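Local coordinates for sister chromatid cohesion protein (Chaetomium thermophilum, PDB 5T8V) that probably loads cohesin onto chromatin as the Scc2-type loader, of which this chain is the C-terminal, HEAT-repeat fragment, at residues N1152-F1166 with A1181-V1195. Numbering follows the deposited sequence.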
loop_
_atom_site.group_PDB
_atom_site.type_symbol
_atom_site.label_atom_id
_atom_site.label_comp_id
_atom_site.label_asym_id
_atom_site.label_seq_id
_atom_site.Cartn_x
_atom_site.Cartn_y
_atom_site.Cartn_z
ATOM N N ASN A 1152 37.054 29.078 4.527
ATOM C CA ASN A 1152 36.213 29.662 3.489
ATOM C C ASN A 1152 34.934 30.256 4.070
ATOM O O ASN A 1152 34.504 31.335 3.648
ATOM C CB ASN A 1152 35.885 28.603 2.434
ATOM C CG ASN A 1152 35.151 29.176 1.240
ATOM O OD1 ASN A 1152 35.744 29.847 0.396
ATOM N ND2 ASN A 1152 33.853 28.905 1.157
ATOM N N ARG A 1153 34.319 29.569 5.036
ATOM C CA ARG A 1153 33.113 30.098 5.666
ATOM C C ARG A 1153 33.381 31.425 6.358
ATOM O O ARG A 1153 32.494 32.285 6.414
ATOM C CB ARG A 1153 32.551 29.090 6.671
ATOM C CG ARG A 1153 31.937 27.848 6.040
ATOM C CD ARG A 1153 31.128 27.045 7.047
ATOM N NE ARG A 1153 31.841 26.837 8.309
ATOM C CZ ARG A 1153 32.710 25.856 8.538
ATOM N NH1 ARG A 1153 32.999 24.975 7.589
ATOM N NH2 ARG A 1153 33.297 25.756 9.723
ATOM N N GLN A 1154 34.589 31.613 6.893
ATOM C CA GLN A 1154 34.906 32.869 7.564
ATOM C C GLN A 1154 35.254 33.974 6.576
ATOM O O GLN A 1154 35.015 35.152 6.864
ATOM C CB GLN A 1154 36.063 32.662 8.537
ATOM C CG GLN A 1154 35.770 31.689 9.657
ATOM C CD GLN A 1154 36.941 31.530 10.602
ATOM O OE1 GLN A 1154 37.578 32.509 10.993
ATOM N NE2 GLN A 1154 37.240 30.289 10.969
ATOM N N GLY A 1155 35.821 33.624 5.425
ATOM C CA GLY A 1155 36.175 34.612 4.428
ATOM C C GLY A 1155 37.586 35.140 4.529
ATOM O O GLY A 1155 37.840 36.277 4.113
ATOM N N LEU A 1156 38.519 34.353 5.070
ATOM C CA LEU A 1156 39.909 34.788 5.148
ATOM C C LEU A 1156 40.611 34.726 3.801
ATOM O O LEU A 1156 41.589 35.451 3.590
ATOM C CB LEU A 1156 40.678 33.937 6.158
ATOM C CG LEU A 1156 40.341 34.172 7.630
ATOM C CD1 LEU A 1156 39.576 32.998 8.191
ATOM C CD2 LEU A 1156 41.595 34.426 8.433
ATOM N N VAL A 1157 40.141 33.877 2.891
ATOM C CA VAL A 1157 40.749 33.711 1.578
ATOM C C VAL A 1157 39.729 34.102 0.518
ATOM O O VAL A 1157 38.516 33.980 0.721
ATOM C CB VAL A 1157 41.245 32.264 1.369
ATOM C CG1 VAL A 1157 40.073 31.284 1.349
ATOM C CG2 VAL A 1157 42.075 32.155 0.103
ATOM N N HIS A 1158 40.228 34.585 -0.617
ATOM C CA HIS A 1158 39.347 34.979 -1.701
ATOM C C HIS A 1158 38.724 33.746 -2.357
ATOM O O HIS A 1158 39.338 32.675 -2.398
ATOM C CB HIS A 1158 40.109 35.793 -2.742
ATOM C CG HIS A 1158 40.367 37.208 -2.329
ATOM N ND1 HIS A 1158 39.363 38.058 -1.919
ATOM C CD2 HIS A 1158 41.515 37.925 -2.269
ATOM C CE1 HIS A 1158 39.880 39.236 -1.620
ATOM N NE2 HIS A 1158 41.184 39.182 -1.824
ATOM N N PRO A 1159 37.505 33.872 -2.887
ATOM C CA PRO A 1159 36.837 32.698 -3.473
ATOM C C PRO A 1159 37.556 32.115 -4.678
ATOM O O PRO A 1159 37.310 30.951 -5.019
ATOM C CB PRO A 1159 35.452 33.236 -3.854
ATOM C CG PRO A 1159 35.634 34.712 -3.985
ATOM C CD PRO A 1159 36.675 35.084 -2.979
ATOM N N LYS A 1160 38.429 32.878 -5.340
ATOM C CA LYS A 1160 39.169 32.333 -6.473
ATOM C C LYS A 1160 40.132 31.239 -6.027
ATOM O O LYS A 1160 40.274 30.214 -6.704
ATOM C CB LYS A 1160 39.926 33.449 -7.191
ATOM C CG LYS A 1160 39.025 34.445 -7.897
ATOM C CD LYS A 1160 39.823 35.512 -8.628
ATOM C CE LYS A 1160 38.906 36.474 -9.372
ATOM N NZ LYS A 1160 39.665 37.522 -10.112
ATOM N N GLU A 1161 40.796 31.435 -4.888
ATOM C CA GLU A 1161 41.774 30.483 -4.379
ATOM C C GLU A 1161 41.139 29.224 -3.804
ATOM O O GLU A 1161 41.874 28.351 -3.328
ATOM C CB GLU A 1161 42.630 31.149 -3.301
ATOM C CG GLU A 1161 43.428 32.355 -3.776
ATOM C CD GLU A 1161 44.042 33.137 -2.628
ATOM O OE1 GLU A 1161 43.296 33.852 -1.926
ATOM O OE2 GLU A 1161 45.269 33.031 -2.421
ATOM N N THR A 1162 39.813 29.096 -3.841
ATOM C CA THR A 1162 39.136 28.052 -3.081
ATOM C C THR A 1162 38.103 27.304 -3.918
ATOM O O THR A 1162 37.917 26.097 -3.743
ATOM C CB THR A 1162 38.470 28.676 -1.848
ATOM O OG1 THR A 1162 39.475 29.233 -0.993
ATOM C CG2 THR A 1162 37.681 27.652 -1.072
ATOM N N GLY A 1163 37.430 28.007 -4.826
ATOM C CA GLY A 1163 36.332 27.430 -5.580
ATOM C C GLY A 1163 36.625 26.088 -6.223
ATOM O O GLY A 1163 35.969 25.088 -5.914
ATOM N N VAL A 1164 37.610 26.056 -7.123
ATOM C CA VAL A 1164 37.892 24.842 -7.885
ATOM C C VAL A 1164 38.183 23.674 -6.954
ATOM O O VAL A 1164 37.827 22.527 -7.245
ATOM C CB VAL A 1164 39.055 25.088 -8.864
ATOM C CG1 VAL A 1164 39.512 23.781 -9.512
ATOM C CG2 VAL A 1164 38.640 26.089 -9.934
ATOM N N THR A 1165 38.832 23.941 -5.820
ATOM C CA THR A 1165 39.176 22.861 -4.902
ATOM C C THR A 1165 37.923 22.196 -4.347
ATOM O O THR A 1165 37.816 20.965 -4.336
ATOM C CB THR A 1165 40.058 23.389 -3.767
ATOM O OG1 THR A 1165 41.309 23.839 -4.305
ATOM C CG2 THR A 1165 40.327 22.297 -2.727
ATOM N N PHE A 1166 36.960 22.992 -3.876
ATOM C CA PHE A 1166 35.744 22.413 -3.312
ATOM C C PHE A 1166 34.868 21.799 -4.398
ATOM O O PHE A 1166 34.259 20.742 -4.186
ATOM C CB PHE A 1166 34.965 23.469 -2.529
ATOM C CG PHE A 1166 35.489 23.699 -1.140
ATOM C CD1 PHE A 1166 35.429 22.697 -0.187
ATOM C CD2 PHE A 1166 36.034 24.916 -0.787
ATOM C CE1 PHE A 1166 35.910 22.907 1.094
ATOM C CE2 PHE A 1166 36.515 25.133 0.494
ATOM C CZ PHE A 1166 36.453 24.128 1.434
ATOM N N ALA A 1181 32.333 19.581 1.076
ATOM C CA ALA A 1181 32.799 20.304 -0.104
ATOM C C ALA A 1181 31.630 20.764 -0.964
ATOM O O ALA A 1181 31.677 21.844 -1.564
ATOM C CB ALA A 1181 33.750 19.425 -0.916
ATOM N N PHE A 1182 30.569 19.958 -1.037
ATOM C CA PHE A 1182 29.392 20.354 -1.802
ATOM C C PHE A 1182 28.685 21.534 -1.148
ATOM O O PHE A 1182 28.151 22.408 -1.841
ATOM C CB PHE A 1182 28.438 19.168 -1.948
ATOM C CG PHE A 1182 27.111 19.527 -2.552
ATOM C CD1 PHE A 1182 27.001 19.791 -3.908
ATOM C CD2 PHE A 1182 25.973 19.598 -1.767
ATOM C CE1 PHE A 1182 25.780 20.122 -4.466
ATOM C CE2 PHE A 1182 24.750 19.927 -2.320
ATOM C CZ PHE A 1182 24.654 20.190 -3.671
ATOM N N LEU A 1183 28.665 21.576 0.187
ATOM C CA LEU A 1183 28.100 22.730 0.878
ATOM C C LEU A 1183 28.907 23.988 0.590
ATOM O O LEU A 1183 28.338 25.066 0.372
ATOM C CB LEU A 1183 28.042 22.467 2.382
ATOM C CG LEU A 1183 26.978 21.484 2.870
ATOM C CD1 LEU A 1183 27.221 21.131 4.330
ATOM C CD2 LEU A 1183 25.585 22.064 2.685
ATOM N N GLU A 1184 30.237 23.874 0.583
ATOM C CA GLU A 1184 31.067 25.048 0.339
ATOM C C GLU A 1184 30.966 25.509 -1.108
ATOM O O GLU A 1184 30.993 26.714 -1.383
ATOM C CB GLU A 1184 32.518 24.750 0.710
ATOM C CG GLU A 1184 32.707 24.387 2.173
ATOM C CD GLU A 1184 32.127 25.430 3.109
ATOM O OE1 GLU A 1184 32.107 26.624 2.734
ATOM O OE2 GLU A 1184 31.685 25.054 4.214
ATOM N N HIS A 1185 30.854 24.572 -2.050
ATOM C CA HIS A 1185 30.668 24.954 -3.444
ATOM C C HIS A 1185 29.301 25.593 -3.658
ATOM O O HIS A 1185 29.176 26.574 -4.401
ATOM C CB HIS A 1185 30.847 23.731 -4.346
ATOM C CG HIS A 1185 30.371 23.935 -5.750
ATOM N ND1 HIS A 1185 30.410 25.160 -6.383
ATOM C CD2 HIS A 1185 29.852 23.065 -6.649
ATOM C CE1 HIS A 1185 29.929 25.036 -7.606
ATOM N NE2 HIS A 1185 29.584 23.775 -7.794
ATOM N N LYS A 1186 28.267 25.058 -3.005
ATOM C CA LYS A 1186 26.924 25.608 -3.159
ATOM C C LYS A 1186 26.834 27.014 -2.577
ATOM O O LYS A 1186 26.326 27.934 -3.228
ATOM C CB LYS A 1186 25.904 24.680 -2.498
ATOM C CG LYS A 1186 24.509 25.275 -2.368
ATOM C CD LYS A 1186 23.474 24.228 -1.980
ATOM C CE LYS A 1186 23.872 23.479 -0.713
ATOM N NZ LYS A 1186 22.746 22.680 -0.153
ATOM N N ALA A 1187 27.322 27.201 -1.348
ATOM C CA ALA A 1187 27.297 28.529 -0.743
ATOM C C ALA A 1187 28.185 29.498 -1.512
ATOM O O ALA A 1187 27.800 30.648 -1.760
ATOM C CB ALA A 1187 27.736 28.446 0.718
ATOM N N LEU A 1188 29.378 29.049 -1.903
ATOM C CA LEU A 1188 30.298 29.916 -2.629
ATOM C C LEU A 1188 29.693 30.374 -3.949
ATOM O O LEU A 1188 29.816 31.546 -4.323
ATOM C CB LEU A 1188 31.621 29.186 -2.855
ATOM C CG LEU A 1188 32.782 30.014 -3.403
ATOM C CD1 LEU A 1188 34.103 29.453 -2.893
ATOM C CD2 LEU A 1188 32.767 30.040 -4.924
ATOM N N HIS A 1189 29.037 29.465 -4.673
ATOM C CA HIS A 1189 28.336 29.865 -5.889
ATOM C C HIS A 1189 27.182 30.804 -5.569
ATOM O O HIS A 1189 26.918 31.752 -6.318
ATOM C CB HIS A 1189 27.829 28.632 -6.637
ATOM C CG HIS A 1189 26.825 28.944 -7.704
ATOM N ND1 HIS A 1189 25.472 29.017 -7.453
ATOM C CD2 HIS A 1189 26.978 29.204 -9.025
ATOM C CE1 HIS A 1189 24.834 29.308 -8.573
ATOM N NE2 HIS A 1189 25.725 29.427 -9.541
ATOM N N THR A 1190 26.482 30.559 -4.459
ATOM C CA THR A 1190 25.386 31.436 -4.059
ATOM C C THR A 1190 25.867 32.873 -3.905
ATOM O O THR A 1190 25.241 33.809 -4.416
ATOM C CB THR A 1190 24.760 30.936 -2.753
ATOM O OG1 THR A 1190 24.157 29.653 -2.971
ATOM C CG2 THR A 1190 23.698 31.909 -2.238
ATOM N N LYS A 1191 26.987 33.067 -3.208
ATOM C CA LYS A 1191 27.481 34.413 -2.947
ATOM C C LYS A 1191 28.364 34.955 -4.064
ATOM O O LYS A 1191 28.431 36.176 -4.246
ATOM C CB LYS A 1191 28.265 34.443 -1.633
ATOM C CG LYS A 1191 27.592 33.706 -0.489
ATOM C CD LYS A 1191 28.078 34.217 0.856
ATOM C CE LYS A 1191 28.261 33.097 1.862
ATOM N NZ LYS A 1191 29.568 32.406 1.671
ATOM N N HIS A 1192 29.039 34.086 -4.820
ATOM C CA HIS A 1192 30.023 34.514 -5.811
ATOM C C HIS A 1192 29.870 33.708 -7.105
ATOM O O HIS A 1192 30.749 32.958 -7.518
ATOM C CB HIS A 1192 31.437 34.380 -5.247
ATOM C CG HIS A 1192 31.649 35.116 -3.960
ATOM N ND1 HIS A 1192 32.250 34.539 -2.862
ATOM C CD2 HIS A 1192 31.345 36.386 -3.599
ATOM C CE1 HIS A 1192 32.304 35.420 -1.878
ATOM N NE2 HIS A 1192 31.761 36.548 -2.299
ATOM N N GLU A 1193 28.724 33.872 -7.770
ATOM C CA GLU A 1193 28.530 33.253 -9.078
ATOM C C GLU A 1193 29.398 33.925 -10.134
ATOM O O GLU A 1193 29.969 33.254 -11.007
ATOM C CB GLU A 1193 27.052 33.329 -9.465
ATOM C CG GLU A 1193 26.716 32.779 -10.846
ATOM C CD GLU A 1193 25.327 33.179 -11.305
ATOM O OE1 GLU A 1193 24.449 32.296 -11.391
ATOM O OE2 GLU A 1193 25.111 34.382 -11.571
ATOM N N THR A 1194 29.511 35.255 -10.058
ATOM C CA THR A 1194 30.262 36.026 -11.043
ATOM C C THR A 1194 31.650 35.447 -11.287
ATOM O O THR A 1194 32.163 35.516 -12.411
ATOM C CB THR A 1194 30.380 37.480 -10.572
ATOM O OG1 THR A 1194 29.074 38.000 -10.291
ATOM C CG2 THR A 1194 31.047 38.350 -11.630
ATOM N N VAL A 1195 32.272 34.877 -10.258
ATOM C CA VAL A 1195 33.647 34.407 -10.383
ATOM C C VAL A 1195 33.716 32.944 -10.810
ATOM O O VAL A 1195 34.632 32.559 -11.542
ATOM C CB VAL A 1195 34.404 34.629 -9.062
ATOM C CG1 VAL A 1195 33.831 33.758 -7.949
ATOM C CG2 VAL A 1195 35.887 34.364 -9.247
#
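N1152 and E1184 make the hydrogen bond of this contact. ND2 of N1152 donates a hydrogen bond to OE1 of E1184 over 3.3 Å, with an N-H...O angle of 157°. The oxygen lies close to the amide plane and is met on its anti side. The two planes stand nearly perpendicular, 82° apart. OE2 of the same carboxylate lies at the edge of the R1153 guanidinium, in its plane. This salt bridge is long, 3.6 Å from NH1 of R1153, and the stronger partner of this guanidinium is E1083, on helix 1065-1086. The two side chains cross at about a right angle, with CG and CD of R1153 against OE2 of E1184.

The stem of E1184 packs on F1166. Its CB sits over the centre of one ring face, 3.6 Å from the F1166 centroid, a CH-pi contact. A bend at chi2 (-54°) then turns the carboxylate to N1152 and R1153. An alanine here keeps only CB over the ring, and would probably leave the N1152 amide without its acceptor and R1153 without this second carboxylate. A1181 CB meets the edge of the F1166 ring, 3.7 Å from CD1.

Farther along the helix, L1188 CD1 lies 4.0 Å from CA of G1163 and 4.1 Å from CB of P1159. The P1159 ring also rests against ND1 of H1192. V1195 CG2 touches K1160 CG.

Helix 1175-1191, H1192 and the start of helix 1193-1196 thus pack against the end of helix 1139-1154, the linker after it and the start of helix 1163-1169. Such packing of consecutive helices is characteristic of an alpha-solenoid, here within the C-terminal region of the cohesin loader.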